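Local atomic coordinates of tail fiber protein (Acinetobacter phage AM24, PDB entry 5W5P), a protein that probably recognises, and may degrade, the capsular polysaccharide of its Acinetobacter baumannii host as a trimeric phage tailspike. Residues 556-561 against 591-596; 136-139 against 144-147; 208-213 against 218-223. All coordinates share one frame; numbering follows the deposited sequence.

Contact 1 (556-561 against 591-596)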
# COMPACT_ATOMS: atom_id res chain seq x y z
N ASN A 556 42.03 -35.07 23.91
CA ASN A 556 43.17 -34.63 24.70
C ASN A 556 42.79 -34.23 26.12
O ASN A 556 43.68 -33.86 26.90
CB ASN A 556 43.87 -33.46 23.99
CG ASN A 556 44.35 -33.82 22.60
OD1 ASN A 556 43.97 -33.18 21.61
ND2 ASN A 556 45.19 -34.84 22.51
N ASN A 557 41.50 -34.30 26.47
CA ASN A 557 41.00 -34.02 27.81
C ASN A 557 41.33 -32.58 28.23
O ASN A 557 42.08 -32.33 29.18
CB ASN A 557 41.54 -35.03 28.83
CG ASN A 557 41.13 -36.45 28.51
OD1 ASN A 557 39.94 -36.79 28.54
ND2 ASN A 557 42.10 -37.30 28.20
N VAL A 558 40.74 -31.64 27.50
CA VAL A 558 40.90 -30.21 27.75
C VAL A 558 39.55 -29.64 28.14
O VAL A 558 38.54 -29.93 27.49
CB VAL A 558 41.49 -29.49 26.53
CG1 VAL A 558 41.63 -28.00 26.80
CG2 VAL A 558 42.83 -30.09 26.14
N SER A 559 39.52 -28.85 29.21
CA SER A 559 38.30 -28.23 29.70
C SER A 559 38.44 -26.72 29.73
O SER A 559 39.55 -26.17 29.70
CB SER A 559 37.93 -28.75 31.10
OG SER A 559 37.29 -30.01 31.03
N LEU A 560 37.30 -26.03 29.78
CA LEU A 560 37.31 -24.58 29.94
C LEU A 560 37.93 -24.21 31.28
O LEU A 560 37.62 -24.82 32.31
CB LEU A 560 35.89 -24.03 29.84
CG LEU A 560 35.16 -24.18 28.51
CD1 LEU A 560 33.72 -23.71 28.66
CD2 LEU A 560 35.86 -23.42 27.40
N PHE A 561 38.79 -23.20 31.27
CA PHE A 561 39.60 -22.81 32.42
C PHE A 561 39.02 -21.57 33.09
O PHE A 561 38.55 -20.65 32.42
CB PHE A 561 41.04 -22.54 31.98
CG PHE A 561 41.99 -22.26 33.12
CD1 PHE A 561 42.41 -23.28 33.96
CD2 PHE A 561 42.47 -20.98 33.34
CE1 PHE A 561 43.29 -23.02 34.99
CE2 PHE A 561 43.35 -20.72 34.37
CZ PHE A 561 43.76 -21.74 35.20
N SER A 591 48.39 -27.03 27.74
CA SER A 591 47.55 -27.93 26.97
C SER A 591 48.07 -27.97 25.54
O SER A 591 49.04 -27.30 25.19
CB SER A 591 46.08 -27.50 27.02
OG SER A 591 45.81 -26.51 26.04
N LEU A 592 47.40 -28.78 24.72
CA LEU A 592 47.77 -28.90 23.31
C LEU A 592 47.67 -27.56 22.58
O LEU A 592 48.48 -27.28 21.69
CB LEU A 592 46.88 -29.94 22.64
CG LEU A 592 47.13 -30.30 21.17
CD1 LEU A 592 47.14 -31.81 21.01
CD2 LEU A 592 46.09 -29.67 20.27
N TYR A 593 46.69 -26.73 22.93
CA TYR A 593 46.42 -25.50 22.20
C TYR A 593 47.27 -24.32 22.64
O TYR A 593 47.22 -23.26 22.00
CB TYR A 593 44.94 -25.14 22.32
CG TYR A 593 44.02 -26.28 21.95
CD1 TYR A 593 43.82 -26.62 20.62
CD2 TYR A 593 43.38 -27.03 22.92
CE1 TYR A 593 42.99 -27.66 20.26
CE2 TYR A 593 42.55 -28.09 22.57
CZ TYR A 593 42.36 -28.39 21.24
OH TYR A 593 41.53 -29.43 20.89
N GLY A 594 48.06 -24.47 23.70
CA GLY A 594 48.88 -23.38 24.17
C GLY A 594 48.16 -22.52 25.19
O GLY A 594 47.18 -22.92 25.83
N ALA A 595 48.66 -21.29 25.33
CA ALA A 595 48.17 -20.37 26.34
C ALA A 595 47.15 -19.40 25.75
O ALA A 595 47.07 -19.20 24.54
CB ALA A 595 49.33 -19.58 26.96
N THR A 596 46.35 -18.82 26.64
CA THR A 596 45.39 -17.79 26.24
C THR A 596 46.13 -16.53 25.82
O THR A 596 46.92 -15.98 26.60
CB THR A 596 44.43 -17.49 27.40
OG1 THR A 596 43.72 -18.68 27.76
CG2 THR A 596 43.44 -16.41 27.00

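Contact 2 (136-139 against 144-147)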
# COMPACT_ATOMS: atom_id res chain seq x y z
N VAL A 136 -20.67 -5.58 -22.49
CA VAL A 136 -21.91 -4.82 -22.59
C VAL A 136 -21.65 -3.38 -22.16
O VAL A 136 -20.88 -3.13 -21.23
CB VAL A 136 -23.01 -5.48 -21.75
CG1 VAL A 136 -24.35 -4.80 -21.96
CG2 VAL A 136 -23.11 -6.94 -22.12
N TRP A 137 -22.30 -2.44 -22.85
CA TRP A 137 -22.12 -1.01 -22.64
C TRP A 137 -23.49 -0.35 -22.66
O TRP A 137 -24.27 -0.55 -23.59
CB TRP A 137 -21.20 -0.43 -23.73
CG TRP A 137 -21.07 1.07 -23.83
CD1 TRP A 137 -20.17 1.87 -23.18
CD2 TRP A 137 -21.85 1.95 -24.66
NE1 TRP A 137 -20.35 3.19 -23.54
CE2 TRP A 137 -21.37 3.26 -24.45
CE3 TRP A 137 -22.90 1.75 -25.56
CZ2 TRP A 137 -21.92 4.37 -25.11
CZ3 TRP A 137 -23.43 2.85 -26.21
CH2 TRP A 137 -22.95 4.14 -25.98
N PHE A 138 -23.78 0.45 -21.62
CA PHE A 138 -25.14 0.90 -21.37
C PHE A 138 -25.41 2.34 -21.82
O PHE A 138 -26.55 2.79 -21.71
CB PHE A 138 -25.46 0.77 -19.88
CG PHE A 138 -25.72 -0.65 -19.44
CD1 PHE A 138 -24.68 -1.50 -19.11
CD2 PHE A 138 -27.02 -1.13 -19.36
CE1 PHE A 138 -24.92 -2.80 -18.70
CE2 PHE A 138 -27.27 -2.43 -18.95
CZ PHE A 138 -26.22 -3.26 -18.62
N GLY A 139 -24.40 3.06 -22.31
CA GLY A 139 -24.64 4.37 -22.88
C GLY A 139 -24.49 5.51 -21.89
O GLY A 139 -23.90 5.37 -20.81
N SER A 144 -31.64 5.37 -18.22
CA SER A 144 -31.79 4.75 -16.91
C SER A 144 -32.48 3.41 -17.13
O SER A 144 -33.63 3.37 -17.56
CB SER A 144 -32.62 5.63 -15.96
OG SER A 144 -31.86 6.73 -15.48
N PHE A 145 -31.78 2.32 -16.85
CA PHE A 145 -32.30 0.98 -17.06
C PHE A 145 -32.76 0.37 -15.74
O PHE A 145 -32.37 0.81 -14.65
CB PHE A 145 -31.26 0.08 -17.73
CG PHE A 145 -30.75 0.61 -19.04
CD1 PHE A 145 -31.37 0.25 -20.23
CD2 PHE A 145 -29.67 1.47 -19.09
CE1 PHE A 145 -30.91 0.74 -21.45
CE2 PHE A 145 -29.20 1.96 -20.29
CZ PHE A 145 -29.82 1.60 -21.48
N LYS A 146 -33.60 -0.66 -15.84
CA LYS A 146 -34.05 -1.41 -14.68
C LYS A 146 -33.82 -2.89 -14.94
O LYS A 146 -34.36 -3.44 -15.90
CB LYS A 146 -35.52 -1.14 -14.36
CG LYS A 146 -36.09 -2.08 -13.31
CD LYS A 146 -37.25 -1.45 -12.58
CE LYS A 146 -38.53 -1.61 -13.38
NZ LYS A 146 -39.68 -0.90 -12.74
N MSE A 147 -33.03 -3.53 -14.08
CA MSE A 147 -32.80 -4.97 -14.17
C MSE A 147 -33.33 -5.69 -12.93
O MSE A 147 -32.97 -5.34 -11.80
CB MSE A 147 -31.32 -5.26 -14.37
CG MSE A 147 -30.72 -4.63 -15.61
SE MSE A 147 -28.80 -4.92 -15.78
CE MSE A 147 -28.77 -6.87 -15.66

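Contact 3 (208-213 against 218-223)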
# COMPACT_ATOMS: atom_id res chain seq x y z
N LEU A 208 -20.65 3.64 -15.03
CA LEU A 208 -21.98 3.14 -14.71
C LEU A 208 -22.41 3.60 -13.33
O LEU A 208 -21.59 3.68 -12.40
CB LEU A 208 -22.03 1.61 -14.76
CG LEU A 208 -22.12 0.95 -16.13
CD1 LEU A 208 -22.10 -0.55 -15.96
CD2 LEU A 208 -23.37 1.42 -16.87
N ARG A 209 -23.70 3.87 -13.19
CA ARG A 209 -24.30 4.26 -11.91
C ARG A 209 -25.32 3.19 -11.53
O ARG A 209 -26.42 3.15 -12.08
CB ARG A 209 -24.95 5.63 -12.01
CG ARG A 209 -23.99 6.76 -12.33
CD ARG A 209 -24.74 8.07 -12.52
NE ARG A 209 -25.55 8.06 -13.73
CZ ARG A 209 -26.75 8.61 -13.83
NH1 ARG A 209 -27.31 9.21 -12.79
NH2 ARG A 209 -27.41 8.56 -14.99
N PHE A 210 -24.95 2.30 -10.61
CA PHE A 210 -25.87 1.30 -10.09
C PHE A 210 -26.63 1.91 -8.92
O PHE A 210 -26.03 2.49 -8.02
CB PHE A 210 -25.13 0.04 -9.67
CG PHE A 210 -24.56 -0.74 -10.83
CD1 PHE A 210 -23.20 -0.71 -11.11
CD2 PHE A 210 -25.39 -1.49 -11.65
CE1 PHE A 210 -22.67 -1.44 -12.17
CE2 PHE A 210 -24.88 -2.21 -12.72
CZ PHE A 210 -23.52 -2.18 -12.98
N GLN A 211 -27.95 1.78 -8.94
CA GLN A 211 -28.79 2.46 -7.97
C GLN A 211 -29.94 1.57 -7.54
O GLN A 211 -30.56 0.90 -8.38
CB GLN A 211 -29.33 3.79 -8.53
CG GLN A 211 -30.06 4.66 -7.51
CD GLN A 211 -30.23 6.10 -7.98
OE1 GLN A 211 -29.54 6.55 -8.89
NE2 GLN A 211 -31.15 6.82 -7.34
N GLY A 212 -30.22 1.55 -6.24
CA GLY A 212 -31.40 0.92 -5.70
C GLY A 212 -32.30 1.97 -5.06
O GLY A 212 -31.91 3.12 -4.86
N ASP A 213 -33.53 1.55 -4.74
CA ASP A 213 -34.48 2.44 -4.10
C ASP A 213 -34.36 2.45 -2.58
O ASP A 213 -34.99 3.29 -1.93
CB ASP A 213 -35.92 2.07 -4.49
CG ASP A 213 -36.23 0.60 -4.27
OD1 ASP A 213 -35.41 -0.10 -3.67
OD2 ASP A 213 -37.31 0.15 -4.71
N SER A 218 -31.23 -5.01 -3.61
CA SER A 218 -30.47 -4.72 -4.83
C SER A 218 -29.04 -5.20 -4.64
O SER A 218 -28.29 -4.64 -3.82
CB SER A 218 -30.49 -3.23 -5.16
OG SER A 218 -30.12 -2.44 -4.04
N VAL A 219 -28.64 -6.21 -5.40
CA VAL A 219 -27.29 -6.75 -5.39
C VAL A 219 -26.78 -6.73 -6.82
O VAL A 219 -27.49 -7.13 -7.74
CB VAL A 219 -27.25 -8.17 -4.81
CG1 VAL A 219 -25.85 -8.78 -4.96
CG2 VAL A 219 -27.70 -8.17 -3.34
N VAL A 220 -25.55 -6.24 -7.01
CA VAL A 220 -25.00 -6.06 -8.35
C VAL A 220 -24.29 -7.33 -8.81
O VAL A 220 -24.62 -7.89 -9.86
CB VAL A 220 -24.05 -4.85 -8.41
CG1 VAL A 220 -23.54 -4.64 -9.84
CG2 VAL A 220 -24.74 -3.60 -7.89
N VAL A 221 -23.32 -7.80 -8.03
CA VAL A 221 -22.50 -8.94 -8.39
C VAL A 221 -22.86 -10.12 -7.48
O VAL A 221 -22.86 -9.98 -6.25
CB VAL A 221 -21.00 -8.61 -8.28
CG1 VAL A 221 -20.16 -9.89 -8.38
CG2 VAL A 221 -20.59 -7.62 -9.37
N ASN A 222 -23.17 -11.26 -8.10
CA ASN A 222 -23.34 -12.51 -7.37
C ASN A 222 -21.97 -13.12 -7.16
O ASN A 222 -21.39 -13.71 -8.07
CB ASN A 222 -24.25 -13.47 -8.14
CG ASN A 222 -24.66 -14.68 -7.31
OD1 ASN A 222 -23.92 -15.14 -6.44
ND2 ASN A 222 -25.86 -15.19 -7.58
N GLY A 223 -21.43 -12.96 -5.94
CA GLY A 223 -20.10 -13.45 -5.64
C GLY A 223 -19.99 -14.96 -5.52
O GLY A 223 -18.87 -15.47 -5.43

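Contact 1 (556-561 against 591-596)
Y593 meets V558 through one corner of its ring, and the path from its CB outward shows how a surface turn can be pinned to a neighbouring hairpin. From CB, CG is anti to the carbonyl carbon, beside the backbone N (chi1 -52°), which brings the tip of the side chain nearer to 556-561 than its base. Along one side, CE2 lies 4.1 Å from V558 CG2, an apolar contact. Over one ring face comes L592 CD2, offset toward the rim and 3.7 Å above the plane. At the tip, OH makes a weak hydrogen bond to D553 OD2. V558 CG2 also touches S591 CB at 4.2 Å, while the end of L592 lies against the side chain of N556. The turn itself is type I, from S591 to G594, and its closing bond, G594 N to S591 O, is weak. Inside it, S591 OG accepts from Y593 N at 3.2 Å with an N-H...O angle of 144°, bracing the start of the turn. I527 of the second subunit packs on Y593. Together these features join an ST turn to a short beta hairpin with a G1 bulge, formed by N557 and V558 opposite D553.

Contact 2 (136-139 against 144-147)
F138 directs its edge at the face of F145, a T-shaped pair at the heart of this contact. The centroids of the two rings, F138 and F145, are 5.4 Å apart, and their planes are inclined at 69°. F138 CD2 does the touching: it sits 3.7 Å from F145 CD2, above the face but offset toward its rim. Both rings leave their strands with CG beside the backbone N (chi1 -76° in F138), which carries them into the same interior space from two different walls. The backbone takes part too, for F138 O comes within 3.1 Å of F145 CE2 and also accepts a hydrogen bond from R143 NH1. This carbonyl therefore has a polar partner while lying against an aromatic C-H corner. Farther round the F138 ring, the selenium of selenomethionine M147 approaches CZ at 4.2 Å in an oblique Met-aromatic contact; chi1 of -59° and an extended chi2 carry it to the ring.

The next layer holds these groups in place. V125 of helix 122-132 packs on both F138 and M147, and V173 of strand 172-175 does likewise from the following coil, while L208 and I166 add further apolar surface to F138. Strands 135-140 and 144-147 each pair in parallel with a strand of that coil, 164-169 and 172-175 respectively. Such successive parallel pairings are consistent with the start of a parallel beta-helix, the fold known from many phage tailspikes, with the aromatic and selenomethionine side chains clustered in its interior.

Contact 3 (208-213 against 218-223)
S218 OG, a buried hydroxyl oxygen with a hydrogen-bonding partner beyond the two segments, faces G212 CA at 4.0 Å. Its place between the backbone N and the carbonyl carbon (chi1 51°) turns it toward G212, where the lack of a side chain lets the backbones come close, with G212 CA and S218 CA 5.8 Å apart. The backbone N of S218 is held by a hydrogen bond with S240 OG. Nearby, D213 OD1 bonds to S216 OG and ties down the loop between the segments.

Farther along the segments, the contact is apolar. V220 CG1 stands over the centre of the F210 ring, 3.8 Å from its centroid and 4° off the ring normal, a CH-pi contact of nearly ideal alignment; all six ring carbons are therefore almost equally distant from this methyl. The second branch, V220 CG2, reaches back to F210 CB at 4.1 Å. A single valine thus covers both the ring and its root, with CG1 anti to the backbone N and CG2 beside it.

The chain turns a corner at V220, and its side chain points toward F210 on strand 209-211. That strand lies between 172-175 and 235-237, whose residues V173, V175 and Y236 also pack on F210, while 219-222 runs alongside 241-244 on another face of the apparent beta-helix; at the subunit interface, R209 NH1 bonds to D161 O of the second subunit.

In the fold
Contacts 2 and 3 are neighbours that pack against each other within the apparent beta-helix, whereas contact 1 belongs to a remote part of the chain. The centres of contacts 2 and 3 lie about 12 Å apart, and they touch where F138 CB packs on L208 CD2 at 3.7 Å. A bound zinc ion lies about 10 Å from the side chain of F138, and one lies about 13 Å from that of F210, so neither side chain is a ligand. Contact 1 sits across the chain's centre, its own centre about 89 Å from that of contact 2 and about 82 Å from that of contact 3. All three nevertheless touch the second subunit, so the subunit interface is met at two widely separated regions of the elongated trimer.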